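Local coordinates for PKS_KS domain-containing protein (Photorhabdus luminescens subsp. laumondii, PDB 6SMO) that probably catalyses condensation of acyl chains as a 3-oxoacyl-[acyl-carrier-protein] synthase of the thiolase-like superfamily, and here holds a bound polyketone chain, at residues 38-43 / 365-370; 66-71 / 222-227; 72-77 / 242-247; 94-99 / 130-135; 246-251 / 257-262. All coordinates share one frame; numbering follows the deposited sequence.

Contact 1 (38-43 / 365-370); sequences APTGVG and SMTGHA. With LKZ (3,5,7,9,11-pentakis(oxidanylidene)dodecanal), chain H.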
# COMPACT_ATOMS: atom_id res chain seq x y z
N ALA B 38 19.81 -2.88 -7.27
CA ALA B 38 20.05 -1.88 -6.20
C ALA B 38 21.15 -0.91 -6.63
O ALA B 38 21.96 -1.23 -7.50
CB ALA B 38 20.41 -2.58 -4.91
N PRO B 39 21.21 0.31 -6.04
CA PRO B 39 22.29 1.26 -6.31
C PRO B 39 23.67 0.75 -5.89
O PRO B 39 24.65 1.17 -6.49
CB PRO B 39 21.91 2.49 -5.48
CG PRO B 39 20.42 2.35 -5.25
CD PRO B 39 20.20 0.86 -5.12
N THR B 40 23.73 -0.14 -4.89
CA THR B 40 24.98 -0.78 -4.38
C THR B 40 25.48 -1.81 -5.40
O THR B 40 26.71 -1.98 -5.50
CB THR B 40 24.77 -1.40 -3.00
OG1 THR B 40 23.53 -2.11 -3.00
CG2 THR B 40 24.77 -0.37 -1.89
N GLY B 41 24.57 -2.49 -6.11
CA GLY B 41 24.92 -3.45 -7.17
C GLY B 41 23.69 -4.07 -7.82
O GLY B 41 22.69 -4.28 -7.11
N VAL B 42 23.78 -4.36 -9.12
CA VAL B 42 22.76 -5.11 -9.92
C VAL B 42 23.22 -6.57 -10.01
O VAL B 42 24.34 -6.80 -10.51
CB VAL B 42 22.57 -4.48 -11.31
CG1 VAL B 42 21.45 -5.17 -12.08
CG2 VAL B 42 22.31 -2.99 -11.24
N GLY B 43 22.39 -7.50 -9.55
CA GLY B 43 22.72 -8.93 -9.44
C GLY B 43 23.25 -9.27 -8.06
O GLY B 43 23.84 -8.39 -7.42
N SER B 365 22.10 3.22 4.60
CA SER B 365 23.36 4.00 4.73
C SER B 365 24.17 3.91 3.43
O SER B 365 24.93 4.87 3.15
CB SER B 365 24.17 3.53 5.91
OG SER B 365 24.52 2.16 5.78
N MET B 366 24.04 2.81 2.69
CA MET B 366 24.74 2.56 1.40
C MET B 366 23.78 2.75 0.22
O MET B 366 24.17 3.41 -0.76
CB MET B 366 25.31 1.14 1.36
CG MET B 366 26.28 0.85 2.49
SD MET B 366 27.04 -0.79 2.35
CE MET B 366 26.12 -1.69 3.60
N THR B 367 22.56 2.19 0.32
CA THR B 367 21.57 2.11 -0.79
C THR B 367 20.70 3.37 -0.85
O THR B 367 20.24 3.70 -1.97
CB THR B 367 20.66 0.88 -0.62
OG1 THR B 367 20.15 0.87 0.71
CG2 THR B 367 21.36 -0.42 -0.92
N GLY B 368 20.48 4.05 0.28
CA GLY B 368 19.44 5.08 0.42
C GLY B 368 18.08 4.44 0.62
O GLY B 368 18.05 3.22 0.89
N HIS B 369 17.01 5.22 0.48
CA HIS B 369 15.63 4.75 0.74
C HIS B 369 14.84 4.58 -0.56
O HIS B 369 14.53 5.57 -1.20
CB HIS B 369 14.95 5.70 1.74
CG HIS B 369 13.78 5.11 2.45
ND1 HIS B 369 13.23 3.91 2.09
CD2 HIS B 369 13.02 5.57 3.46
CE1 HIS B 369 12.20 3.65 2.86
NE2 HIS B 369 12.06 4.64 3.71
N ALA B 370 14.47 3.33 -0.86
CA ALA B 370 13.71 2.96 -2.08
C ALA B 370 12.25 2.68 -1.71
O ALA B 370 11.60 1.98 -2.47
CB ALA B 370 14.36 1.77 -2.75
C4 LKZ H . 4.64 10.76 -2.93
C5 LKZ H . 3.66 9.72 -2.45
C6 LKZ H . 4.15 8.27 -2.38
C7 LKZ H . 4.26 7.87 -0.92
C8 LKZ H . 4.66 6.43 -0.56
C10 LKZ H . 7.53 5.92 3.78
C22 LKZ H . 4.35 11.03 -4.39
C11 LKZ H . 8.54 5.25 2.89
O19 LKZ H . 9.63 5.74 2.64
C3 LKZ H . 6.24 5.83 2.99
O23 LKZ H . 5.24 5.34 3.49
C2 LKZ H . 6.29 6.24 1.51
C9 LKZ H . 4.87 6.40 0.96
O20 LKZ H . 3.93 6.59 1.70
O21 LKZ H . 4.09 8.70 -0.06
O22 LKZ H . 2.51 10.03 -2.17
O24 LKZ H . 3.65 11.96 -4.76
C23 LKZ H . 5.00 10.07 -5.38
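Thr40 reaches from the loop after strand 29-37 to the last turn of helix 364-367, where it meets Thr367 and Met366. Its CB lies 4.1 Å from Thr367 CG2. Beyond CB the side chain forks. The OG1 branch sits between the backbone N and the carbonyl carbon (chi1 44°) and comes within 3.4 Å of Thr367 CG2, a hydroxyl against a methyl. The CG2 branch touches two carbons, Thr367 CG2 at 3.5 Å and Met366 CB at 3.6 Å. From CB onward, Met366 bends away, toward Ile51 and His392. The Thr367 methyl can serve as the common partner because its hydroxyl is turned back into the helix and hydrogen-bonded to Leu363 O. Beside this pair the ring of Pro39 rests its CG on Thr367 O at 3.6 Å. The helix ends directly afterwards: Gly368 leaves it with positive phi, and the chain runs on to His369, whose NE2 approaches O19 of the bound polyketone at 2.9 Å. The His369 ring also meets Phe258 edge-to-face and lies against His332 with the planes nearly perpendicular. No hydrogen bond joins the two segments. Methyls, a methylene and the Pro39 ring meet here, with the Thr40 hydroxyl set against a methyl, so the contact rests on van der Waals packing.

Contact 2 (66-71 / 222-227); sequences ERFGFK and LCPLSI. With LKZ (3,5,7,9,11-pentakis(oxidanylidene)dodecanal), chain H.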
# COMPACT_ATOMS: atom_id res chain seq x y z
N GLU B 66 19.20 22.81 -9.31
CA GLU B 66 19.30 23.82 -10.40
C GLU B 66 17.91 24.11 -10.98
O GLU B 66 17.51 25.30 -10.99
CB GLU B 66 20.26 23.35 -11.49
CG GLU B 66 21.71 23.31 -11.03
CD GLU B 66 22.72 23.01 -12.13
OE1 GLU B 66 23.86 23.51 -12.03
OE2 GLU B 66 22.36 22.27 -13.07
N ARG B 67 17.20 23.08 -11.45
CA ARG B 67 15.93 23.21 -12.22
C ARG B 67 14.77 23.54 -11.27
O ARG B 67 14.10 24.56 -11.50
CB ARG B 67 15.67 21.93 -13.02
CG ARG B 67 14.24 21.76 -13.52
CD ARG B 67 13.79 22.81 -14.52
NE ARG B 67 12.40 22.60 -14.92
CZ ARG B 67 11.76 23.30 -15.85
NH1 ARG B 67 10.49 23.02 -16.13
NH2 ARG B 67 12.37 24.28 -16.50
N PHE B 68 14.54 22.70 -10.25
CA PHE B 68 13.33 22.72 -9.39
C PHE B 68 13.58 23.50 -8.09
O PHE B 68 12.62 24.09 -7.56
CB PHE B 68 12.87 21.29 -9.09
CG PHE B 68 12.41 20.53 -10.31
CD1 PHE B 68 11.17 20.80 -10.88
CD2 PHE B 68 13.21 19.56 -10.90
CE1 PHE B 68 10.74 20.12 -12.01
CE2 PHE B 68 12.78 18.88 -12.02
CZ PHE B 68 11.55 19.16 -12.58
N GLY B 69 14.82 23.49 -7.58
CA GLY B 69 15.22 24.22 -6.36
C GLY B 69 14.96 23.41 -5.11
O GLY B 69 14.37 23.96 -4.16
N PHE B 70 15.39 22.14 -5.10
CA PHE B 70 15.38 21.24 -3.91
C PHE B 70 16.69 21.42 -3.14
O PHE B 70 17.74 21.62 -3.77
CB PHE B 70 15.21 19.78 -4.33
CG PHE B 70 13.99 19.47 -5.18
CD1 PHE B 70 12.75 20.02 -4.89
CD2 PHE B 70 14.09 18.60 -6.25
CE1 PHE B 70 11.65 19.72 -5.67
CE2 PHE B 70 12.98 18.30 -7.03
CZ PHE B 70 11.76 18.86 -6.73
N LYS B 71 16.62 21.33 -1.81
CA LYS B 71 17.79 21.44 -0.89
C LYS B 71 18.60 20.14 -0.91
O LYS B 71 19.79 20.19 -0.55
CB LYS B 71 17.32 21.79 0.53
CG LYS B 71 16.68 23.16 0.67
CD LYS B 71 15.95 23.37 1.99
CE LYS B 71 16.89 23.64 3.15
NZ LYS B 71 16.16 23.69 4.44
N LEU B 222 12.59 8.31 -8.38
CA LEU B 222 13.53 9.41 -8.66
C LEU B 222 12.99 10.26 -9.80
O LEU B 222 13.62 10.34 -10.82
CB LEU B 222 14.88 8.80 -8.99
CG LEU B 222 15.46 7.95 -7.87
CD1 LEU B 222 16.92 7.65 -8.11
CD2 LEU B 222 15.26 8.63 -6.53
N CYS B 223 11.84 10.86 -9.56
CA CYS B 223 11.16 11.80 -10.47
C CYS B 223 10.86 13.06 -9.66
O CYS B 223 10.82 12.99 -8.45
CB CYS B 223 9.88 11.22 -11.06
SG CYS B 223 8.72 10.54 -9.86
N PRO B 224 10.67 14.22 -10.29
CA PRO B 224 10.47 15.47 -9.55
C PRO B 224 9.29 15.46 -8.57
O PRO B 224 9.43 16.00 -7.49
CB PRO B 224 10.22 16.51 -10.65
CG PRO B 224 10.88 15.92 -11.88
CD PRO B 224 10.70 14.43 -11.75
N LEU B 225 8.16 14.87 -8.97
CA LEU B 225 6.91 14.78 -8.16
C LEU B 225 7.21 14.04 -6.85
O LEU B 225 6.94 14.62 -5.78
CB LEU B 225 5.81 14.11 -9.00
CG LEU B 225 4.78 13.24 -8.28
CD1 LEU B 225 4.05 14.00 -7.18
CD2 LEU B 225 3.77 12.69 -9.28
N SER B 226 7.78 12.84 -6.94
CA SER B 226 8.10 11.96 -5.78
C SER B 226 9.13 12.64 -4.87
O SER B 226 8.88 12.69 -3.65
CB SER B 226 8.58 10.61 -6.24
OG SER B 226 8.96 9.79 -5.14
N ILE B 227 10.24 13.14 -5.43
CA ILE B 227 11.34 13.79 -4.67
C ILE B 227 10.82 15.10 -4.07
O ILE B 227 11.12 15.36 -2.88
CB ILE B 227 12.59 14.00 -5.55
CG1 ILE B 227 13.16 12.67 -6.05
CG2 ILE B 227 13.65 14.82 -4.82
CD1 ILE B 227 14.41 12.79 -6.89
C4 LKZ H . 4.64 10.76 -2.93
C5 LKZ H . 3.66 9.72 -2.45
C6 LKZ H . 4.15 8.27 -2.38
C7 LKZ H . 4.26 7.87 -0.92
C8 LKZ H . 4.66 6.43 -0.56
C10 LKZ H . 7.53 5.92 3.78
C22 LKZ H . 4.35 11.03 -4.39
C11 LKZ H . 8.54 5.25 2.89
O19 LKZ H . 9.63 5.74 2.64
C3 LKZ H . 6.24 5.83 2.99
O23 LKZ H . 5.24 5.34 3.49
C2 LKZ H . 6.29 6.24 1.51
C9 LKZ H . 4.87 6.40 0.96
O20 LKZ H . 3.93 6.59 1.70
O21 LKZ H . 4.09 8.70 -0.06
O22 LKZ H . 2.51 10.03 -2.17
O24 LKZ H . 3.65 11.96 -4.76
C23 LKZ H . 5.00 10.07 -5.38
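With CG anti to the carbonyl carbon in both Phe68 (chi1 -65°) and Phe70 (chi1 -55°), the two rings extend toward the first turn of helix 224-233. Phe68 receives Pro224 on one face: CB of the proline stands 3.9 Å from the ring centroid, 24° off the normal, in a CH-pi contact displaced toward the rim. Pro224 CG comes close as well, 3.4 Å from Phe68 CZ. The opposite face of the same ring is covered by CG of Arg67. Phe70 fits one turn further along, with its CD2 4.1 Å from Ile227 CG2 and its CZ 3.8 Å from Pro224 O. Apart from Pro224 O the interface is carbon against carbon, and no hydrogen bond crosses it. Leu225 and Ser226, on another side of the same turn, line the polyketone pocket; CD1 of Leu225 is 3.2 Å from O24 of the ligand. Leu117 of the Ketoacyl_synth_N domain-containing partner chain packs on Phe68, Phe70 and Pro224, and His118 of that chain meets Phe68 edge-to-face. The contact therefore joins the end of helix 63-68 to the start of helix 224-233, which follows strand 212-219, at the subunit interface and beside helix 134-144.

Contact 3 (72-77 / 242-247); sequences SGAIGQ and ENQQAA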
# COMPACT_ATOMS: atom_id res chain seq x y z
N SER B 72 17.97 19.03 -1.32
CA SER B 72 18.61 17.69 -1.45
C SER B 72 19.58 17.68 -2.64
O SER B 72 19.24 18.29 -3.68
CB SER B 72 17.56 16.61 -1.59
OG SER B 72 18.16 15.33 -1.71
N GLY B 73 20.73 17.01 -2.48
CA GLY B 73 21.75 16.84 -3.54
C GLY B 73 22.36 15.45 -3.52
O GLY B 73 23.54 15.32 -3.91
N ALA B 74 21.59 14.44 -3.09
CA ALA B 74 22.00 13.02 -3.02
C ALA B 74 20.82 12.11 -3.38
O ALA B 74 19.70 12.39 -2.91
CB ALA B 74 22.52 12.71 -1.63
N ILE B 75 21.07 11.07 -4.18
CA ILE B 75 20.06 10.03 -4.57
C ILE B 75 20.76 8.67 -4.67
O ILE B 75 21.98 8.64 -4.92
CB ILE B 75 19.35 10.40 -5.90
CG1 ILE B 75 20.35 10.82 -6.98
CG2 ILE B 75 18.29 11.46 -5.67
CD1 ILE B 75 19.79 10.75 -8.39
N GLY B 76 19.99 7.59 -4.48
CA GLY B 76 20.42 6.20 -4.74
C GLY B 76 20.00 5.75 -6.12
O GLY B 76 18.93 5.12 -6.24
N GLN B 77 20.80 6.09 -7.14
CA GLN B 77 20.55 5.77 -8.57
C GLN B 77 21.32 4.50 -8.94
O GLN B 77 22.45 4.33 -8.43
CB GLN B 77 20.96 6.96 -9.44
CG GLN B 77 20.28 6.99 -10.80
CD GLN B 77 20.54 8.28 -11.54
OE1 GLN B 77 21.65 8.79 -11.56
NE2 GLN B 77 19.50 8.81 -12.16
N GLU B 242 30.14 18.35 2.47
CA GLU B 242 31.27 18.20 1.52
C GLU B 242 31.09 16.90 0.74
O GLU B 242 31.27 16.91 -0.50
CB GLU B 242 32.61 18.21 2.27
CG GLU B 242 32.91 19.53 2.95
CD GLU B 242 34.13 19.52 3.86
OE1 GLU B 242 34.25 18.58 4.67
OE2 GLU B 242 34.96 20.45 3.76
N ASN B 243 30.75 15.81 1.44
CA ASN B 243 30.47 14.46 0.87
C ASN B 243 28.97 14.19 0.96
O ASN B 243 28.44 14.11 2.08
CB ASN B 243 31.28 13.38 1.60
CG ASN B 243 31.16 12.01 0.96
OD1 ASN B 243 31.03 11.89 -0.26
ND2 ASN B 243 31.21 10.97 1.77
N GLN B 244 28.31 14.03 -0.20
CA GLN B 244 26.84 13.82 -0.31
C GLN B 244 26.48 12.36 0.03
O GLN B 244 25.30 12.11 0.33
CB GLN B 244 26.35 14.19 -1.72
CG GLN B 244 26.27 15.69 -1.96
CD GLN B 244 25.19 16.36 -1.14
OE1 GLN B 244 24.14 15.78 -0.86
NE2 GLN B 244 25.44 17.59 -0.75
N GLN B 245 27.46 11.45 -0.01
CA GLN B 245 27.29 10.02 0.36
C GLN B 245 27.03 9.90 1.87
O GLN B 245 26.37 8.92 2.28
CB GLN B 245 28.52 9.20 -0.04
CG GLN B 245 28.68 9.06 -1.54
CD GLN B 245 29.81 8.13 -1.92
OE1 GLN B 245 30.83 8.06 -1.24
NE2 GLN B 245 29.63 7.41 -3.01
N ALA B 246 27.52 10.86 2.67
CA ALA B 246 27.40 10.90 4.14
C ALA B 246 26.01 11.42 4.56
O ALA B 246 25.70 11.33 5.76
CB ALA B 246 28.50 11.75 4.73
N ALA B 247 25.22 11.94 3.61
CA ALA B 247 23.88 12.53 3.85
C ALA B 247 22.95 11.51 4.50
O ALA B 247 22.10 11.93 5.32
CB ALA B 247 23.31 13.05 2.55
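Gln244 and Ala74 make the nearest approach of the two backbones, with CA atoms 5.6 Å apart, and van der Waals contact accounts for most of what passes between the segments. The methyl of Ala74 points at the 242-247 segment and lies 3.5 Å from Gln244 O. Its second polar neighbour is the amide end of the same glutamine, Gln244 OE1 at 3.6 Å. A purely apolar touch links Ala74 CB to Ala247 CB at 4.3 Å.

The polar groups meet without bonding. Chi1 of Gln244 (-76°) brings its CG to 3.4 Å from Gly73 O, and the bend at chi2 (-68°) folds the amide back over the peptide. As modelled, Gln244 OE1 faces Gly73 O at 3.1 Å; both are acceptors, so no hydrogen bond is present, and since the oxygen and nitrogen of a side-chain amide are hard to tell apart at this resolution, the modelled turn of the amide remains doubtful.

Backbone hydrogen bonds lie inside one segment. Ala247 N donates to Gln244 O at 3.3 Å, which closes a turn over residues 244-247 and brings the Ala247 methyl round to Ala74. Gln245 is fixed elsewhere, its NE2 bonding Val58 O.

The contact joins two connecting segments. One runs from helix 63-68 toward helix 95-111 and pairs through Gly76 with Ile260 and Glu262; the other belongs to the passage between helix 224-233 and strand 263-271, the strand that lies between 212-219 and 29-37 in the central sheet.

Contact 4 (94-99 / 130-135); sequences RKYLQF and AIADAA. With LKZ (3,5,7,9,11-pentakis(oxidanylidene)dodecanal), chain H.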
# COMPACT_ATOMS: atom_id res chain seq x y z
N ARG B 94 9.92 3.72 -17.76
CA ARG B 94 9.20 2.53 -17.23
C ARG B 94 10.14 1.71 -16.34
O ARG B 94 10.16 0.47 -16.48
CB ARG B 94 8.64 1.69 -18.38
CG ARG B 94 7.47 2.31 -19.12
CD ARG B 94 6.14 2.05 -18.42
NE ARG B 94 5.00 2.21 -19.32
CZ ARG B 94 4.46 3.38 -19.67
NH1 ARG B 94 4.94 4.52 -19.22
NH2 ARG B 94 3.42 3.39 -20.49
N LYS B 95 10.88 2.38 -15.45
CA LYS B 95 11.90 1.76 -14.55
C LYS B 95 11.21 0.78 -13.59
O LYS B 95 11.78 -0.31 -13.37
CB LYS B 95 12.65 2.83 -13.76
CG LYS B 95 13.76 3.55 -14.51
CD LYS B 95 14.09 4.91 -13.92
CE LYS B 95 15.57 5.24 -13.95
NZ LYS B 95 15.87 6.42 -13.11
N TYR B 96 10.06 1.16 -13.04
CA TYR B 96 9.26 0.36 -12.07
C TYR B 96 9.01 -1.05 -12.64
O TYR B 96 9.24 -2.04 -11.92
CB TYR B 96 7.94 1.05 -11.72
CG TYR B 96 6.91 0.15 -11.10
CD1 TYR B 96 7.15 -0.47 -9.88
CD2 TYR B 96 5.70 -0.10 -11.72
CE1 TYR B 96 6.22 -1.32 -9.30
CE2 TYR B 96 4.75 -0.94 -11.15
CZ TYR B 96 5.01 -1.55 -9.94
OH TYR B 96 4.09 -2.37 -9.37
N LEU B 97 8.56 -1.11 -13.90
CA LEU B 97 8.27 -2.38 -14.62
C LEU B 97 9.59 -3.08 -15.00
O LEU B 97 9.65 -4.32 -14.89
CB LEU B 97 7.42 -2.08 -15.86
CG LEU B 97 6.98 -3.28 -16.70
CD1 LEU B 97 6.39 -4.38 -15.83
CD2 LEU B 97 5.97 -2.85 -17.76
N GLN B 98 10.61 -2.31 -15.41
CA GLN B 98 11.92 -2.83 -15.87
C GLN B 98 12.63 -3.57 -14.72
O GLN B 98 13.05 -4.72 -14.94
CB GLN B 98 12.81 -1.70 -16.41
CG GLN B 98 13.99 -2.20 -17.24
CD GLN B 98 15.15 -1.24 -17.22
OE1 GLN B 98 15.02 -0.07 -17.56
NE2 GLN B 98 16.31 -1.75 -16.84
N PHE B 99 12.76 -2.92 -13.55
CA PHE B 99 13.48 -3.45 -12.37
C PHE B 99 12.81 -4.74 -11.86
O PHE B 99 13.54 -5.64 -11.40
CB PHE B 99 13.55 -2.41 -11.24
CG PHE B 99 14.33 -1.15 -11.54
CD1 PHE B 99 15.31 -1.12 -12.52
CD2 PHE B 99 14.09 0.01 -10.82
CE1 PHE B 99 16.02 0.04 -12.78
CE2 PHE B 99 14.80 1.17 -11.08
CZ PHE B 99 15.76 1.18 -12.06
N ALA B 130 5.03 1.36 -3.61
CA ALA B 130 4.43 2.50 -2.88
C ALA B 130 3.79 3.48 -3.87
O ALA B 130 2.66 3.90 -3.60
CB ALA B 130 5.48 3.16 -2.03
N ILE B 131 4.45 3.77 -5.00
CA ILE B 131 3.91 4.76 -5.99
C ILE B 131 3.82 4.16 -7.40
O ILE B 131 3.38 4.88 -8.29
CB ILE B 131 4.75 6.05 -6.02
CG1 ILE B 131 5.92 5.93 -6.99
CG2 ILE B 131 5.20 6.46 -4.64
CD1 ILE B 131 7.09 6.79 -6.62
N ALA B 132 4.27 2.93 -7.59
CA ALA B 132 4.25 2.23 -8.90
C ALA B 132 4.94 3.12 -9.96
O ALA B 132 6.03 3.63 -9.66
CB ALA B 132 2.83 1.87 -9.27
N ASP B 133 4.32 3.29 -11.14
CA ASP B 133 4.89 4.07 -12.28
C ASP B 133 4.39 5.52 -12.19
O ASP B 133 3.76 5.99 -13.16
CB ASP B 133 4.53 3.41 -13.61
CG ASP B 133 5.30 3.97 -14.80
OD1 ASP B 133 6.50 4.27 -14.64
OD2 ASP B 133 4.69 4.09 -15.88
N ALA B 134 4.69 6.21 -11.09
CA ALA B 134 4.34 7.63 -10.84
C ALA B 134 5.10 8.53 -11.83
O ALA B 134 4.52 9.55 -12.25
CB ALA B 134 4.65 8.01 -9.41
N ALA B 135 6.33 8.16 -12.18
CA ALA B 135 7.18 8.86 -13.17
C ALA B 135 6.44 8.94 -14.51
O ALA B 135 6.38 10.04 -15.09
CB ALA B 135 8.51 8.15 -13.32
C4 LKZ H . 4.64 10.76 -2.93
C5 LKZ H . 3.66 9.72 -2.45
C6 LKZ H . 4.15 8.27 -2.38
C7 LKZ H . 4.26 7.87 -0.92
C8 LKZ H . 4.66 6.43 -0.56
C10 LKZ H . 7.53 5.92 3.78
C22 LKZ H . 4.35 11.03 -4.39
C11 LKZ H . 8.54 5.25 2.89
O19 LKZ H . 9.63 5.74 2.64
C3 LKZ H . 6.24 5.83 2.99
O23 LKZ H . 5.24 5.34 3.49
C2 LKZ H . 6.29 6.24 1.51
C9 LKZ H . 4.87 6.40 0.96
O20 LKZ H . 3.93 6.59 1.70
O21 LKZ H . 4.09 8.70 -0.06
O22 LKZ H . 2.51 10.03 -2.17
O24 LKZ H . 3.65 11.96 -4.76
C23 LKZ H . 5.00 10.07 -5.38
O HOH W 1 7.53 5.68 -16.89
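Tyr96 lays one face of its ring over Ala132, and this is the tight part of the contact. Ala132 CA stands 3.8 Å from the ring centroid and 4° off the normal, a CH-pi contact over the centre of the ring, while Ala132 CB is 3.9 Å from Tyr96 CE2. The ring gets there with CG anti to the backbone N (chi1 163°), pointing from helix 95-111 at the passing backbone; its hydroxyl is held beyond the contact by Phe167 O. Asp133 N lies obliquely to the ring, 3.7 Å from Tyr96 CD2. In this thiolase-like fold, residues 130-133 belong to the link from strand 123-128 to helix 134-144, with Asp133 at the N-cap position of that helix. The same link lines the pocket: Ala130 CB is 3.7 Å from C8 of the polyketone and Ile131 also touches the ligand, while Ile131 packs on Trp133 of the Ketoacyl_synth_N domain-containing partner chain. The other side, where Arg94 is partly exposed, is looser and carries a water. Arg94 NH1 forms a salt bridge with Asp133 OD2 at 3.4 Å, but the planes are turned 71° apart and the oxygen lies well out of the guanidinium plane, so charge acts without a directed N-H. The water accepts from Arg94 N and donates to Asp133 OD1 at 2.8 Å, while OD2 has a further, weak bond to Ser164 OG.

Contact 5 (246-251 / 257-262); sequences AATCPF and GFVIAE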
# COMPACT_ATOMS: atom_id res chain seq x y z
N ALA B 246 27.52 10.86 2.67
CA ALA B 246 27.40 10.90 4.14
C ALA B 246 26.01 11.42 4.56
O ALA B 246 25.70 11.33 5.76
CB ALA B 246 28.50 11.75 4.73
N ALA B 247 25.22 11.94 3.61
CA ALA B 247 23.88 12.53 3.85
C ALA B 247 22.95 11.51 4.50
O ALA B 247 22.10 11.93 5.32
CB ALA B 247 23.31 13.05 2.55
N THR B 248 23.09 10.22 4.16
CA THR B 248 22.39 9.08 4.81
C THR B 248 23.33 8.46 5.85
O THR B 248 24.31 7.80 5.45
CB THR B 248 21.86 8.07 3.78
OG1 THR B 248 21.33 6.96 4.49
CG2 THR B 248 22.90 7.58 2.78
N CYS B 249 23.06 8.71 7.14
CA CYS B 249 23.87 8.25 8.30
C CYS B 249 22.94 7.77 9.41
O CYS B 249 22.67 8.51 10.36
CB CYS B 249 24.78 9.36 8.80
SG CYS B 249 23.94 10.95 9.03
N PRO B 250 22.40 6.53 9.32
CA PRO B 250 21.49 6.00 10.34
C PRO B 250 22.12 5.89 11.74
O PRO B 250 23.24 5.43 11.84
CB PRO B 250 21.14 4.59 9.82
CG PRO B 250 21.42 4.66 8.34
CD PRO B 250 22.60 5.59 8.21
N PHE B 251 21.37 6.33 12.76
CA PHE B 251 21.70 6.24 14.21
C PHE B 251 22.80 7.24 14.59
O PHE B 251 23.24 7.22 15.76
CB PHE B 251 22.10 4.81 14.60
CG PHE B 251 21.12 3.75 14.17
CD1 PHE B 251 19.87 3.65 14.77
CD2 PHE B 251 21.44 2.86 13.15
CE1 PHE B 251 18.97 2.68 14.37
CE2 PHE B 251 20.53 1.89 12.75
CZ PHE B 251 19.30 1.80 13.36
N GLY B 257 17.29 13.44 7.76
CA GLY B 257 16.38 12.97 6.70
C GLY B 257 16.96 11.81 5.91
O GLY B 257 18.18 11.56 6.02
N PHE B 258 16.12 11.13 5.12
CA PHE B 258 16.49 9.94 4.30
C PHE B 258 16.89 10.40 2.89
O PHE B 258 16.26 11.32 2.34
CB PHE B 258 15.35 8.91 4.28
CG PHE B 258 14.12 9.28 3.50
CD1 PHE B 258 14.06 9.11 2.12
CD2 PHE B 258 12.99 9.77 4.15
CE1 PHE B 258 12.91 9.43 1.41
CE2 PHE B 258 11.85 10.10 3.44
CZ PHE B 258 11.81 9.93 2.07
N VAL B 259 17.93 9.77 2.33
CA VAL B 259 18.35 9.91 0.91
C VAL B 259 17.47 8.97 0.07
O VAL B 259 17.61 7.75 0.24
CB VAL B 259 19.85 9.60 0.72
CG1 VAL B 259 20.24 9.55 -0.75
CG2 VAL B 259 20.72 10.59 1.47
N ILE B 260 16.61 9.53 -0.79
CA ILE B 260 15.67 8.75 -1.66
C ILE B 260 16.50 7.95 -2.67
O ILE B 260 17.57 8.44 -3.09
CB ILE B 260 14.64 9.67 -2.35
CG1 ILE B 260 13.47 8.86 -2.92
CG2 ILE B 260 15.29 10.54 -3.41
CD1 ILE B 260 12.23 9.68 -3.19
N ALA B 261 16.01 6.76 -3.05
CA ALA B 261 16.69 5.80 -3.94
C ALA B 261 15.66 5.05 -4.79
O ALA B 261 14.45 5.19 -4.51
CB ALA B 261 17.51 4.84 -3.11
N GLU B 262 16.13 4.31 -5.79
CA GLU B 262 15.30 3.41 -6.65
C GLU B 262 15.88 2.00 -6.58
O GLU B 262 17.01 1.84 -6.06
CB GLU B 262 15.24 3.93 -8.09
CG GLU B 262 16.60 4.02 -8.77
CD GLU B 262 16.56 4.48 -10.22
OE1 GLU B 262 17.65 4.59 -10.83
OE2 GLU B 262 15.45 4.74 -10.74
O HOH W 2 20.41 11.70 7.38
O HOH W 3 18.29 7.16 3.87
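Val259 places one methyl against Thr248 and Ala247 in the thiolase-like fold, where both segments lie in the connection between helix 224-233 and strand 263-271. That methyl, CG2, lies 3.6 Å from Thr248 CB and 3.7 Å from Ala247 CB. Thr248 and Val259 cross at about a right angle, and the threonine adds its own methyl, CG2, 3.9 Å from Val259 CG2. Thr248 can show carbon to the valine because its hydroxyl is swung anti to the backbone N (chi1 174°). No direct hydrogen bond spans the segments, and water takes over. One molecule sits within bonding distance of both Ala247 O and Gly257 O, although it has more acceptors around it than protons to give. Farther out, Thr248 O is held by Asn396 ND2, and Cys249 N by Ser335 OG. The backbone of Val259 and Ala261 pairs with His369, which joins this buried segment to the polyketone pocket, while Ile260 packs against Ser226, Ile227 and Phe230 of helix 224-233. A second water accepts from Val259 N at 3.1 Å and donates to Thr248 OG1, also at 3.1 Å, the same hydroxyl being hydrogen-bonded to Lys364 O.

How the contacts relate
From the N terminus, the loop after strand 29-37 opens contact 1, whose other half at 365-370 closes the longest loop and encloses all the rest. Segments 66-71 and 72-77 then open contacts 2 and 3; these cross, since 222-227 comes before 242-247. Contact 2 ties helix 63-68 to helix 224-233. Contact 4 opens and closes inside both, joining helix 95-111 to the start of helix 134-144. Contact 5 begins on Ala246 and Ala247, where contact 3 ends, in the passage to strand 263-271, and is in series after contacts 2 and 4. Contacts 1, 2 and 4 reach the polyketone; segment 257-262 touches all the other contacts, with Glu262 salt-bridged to Lys95.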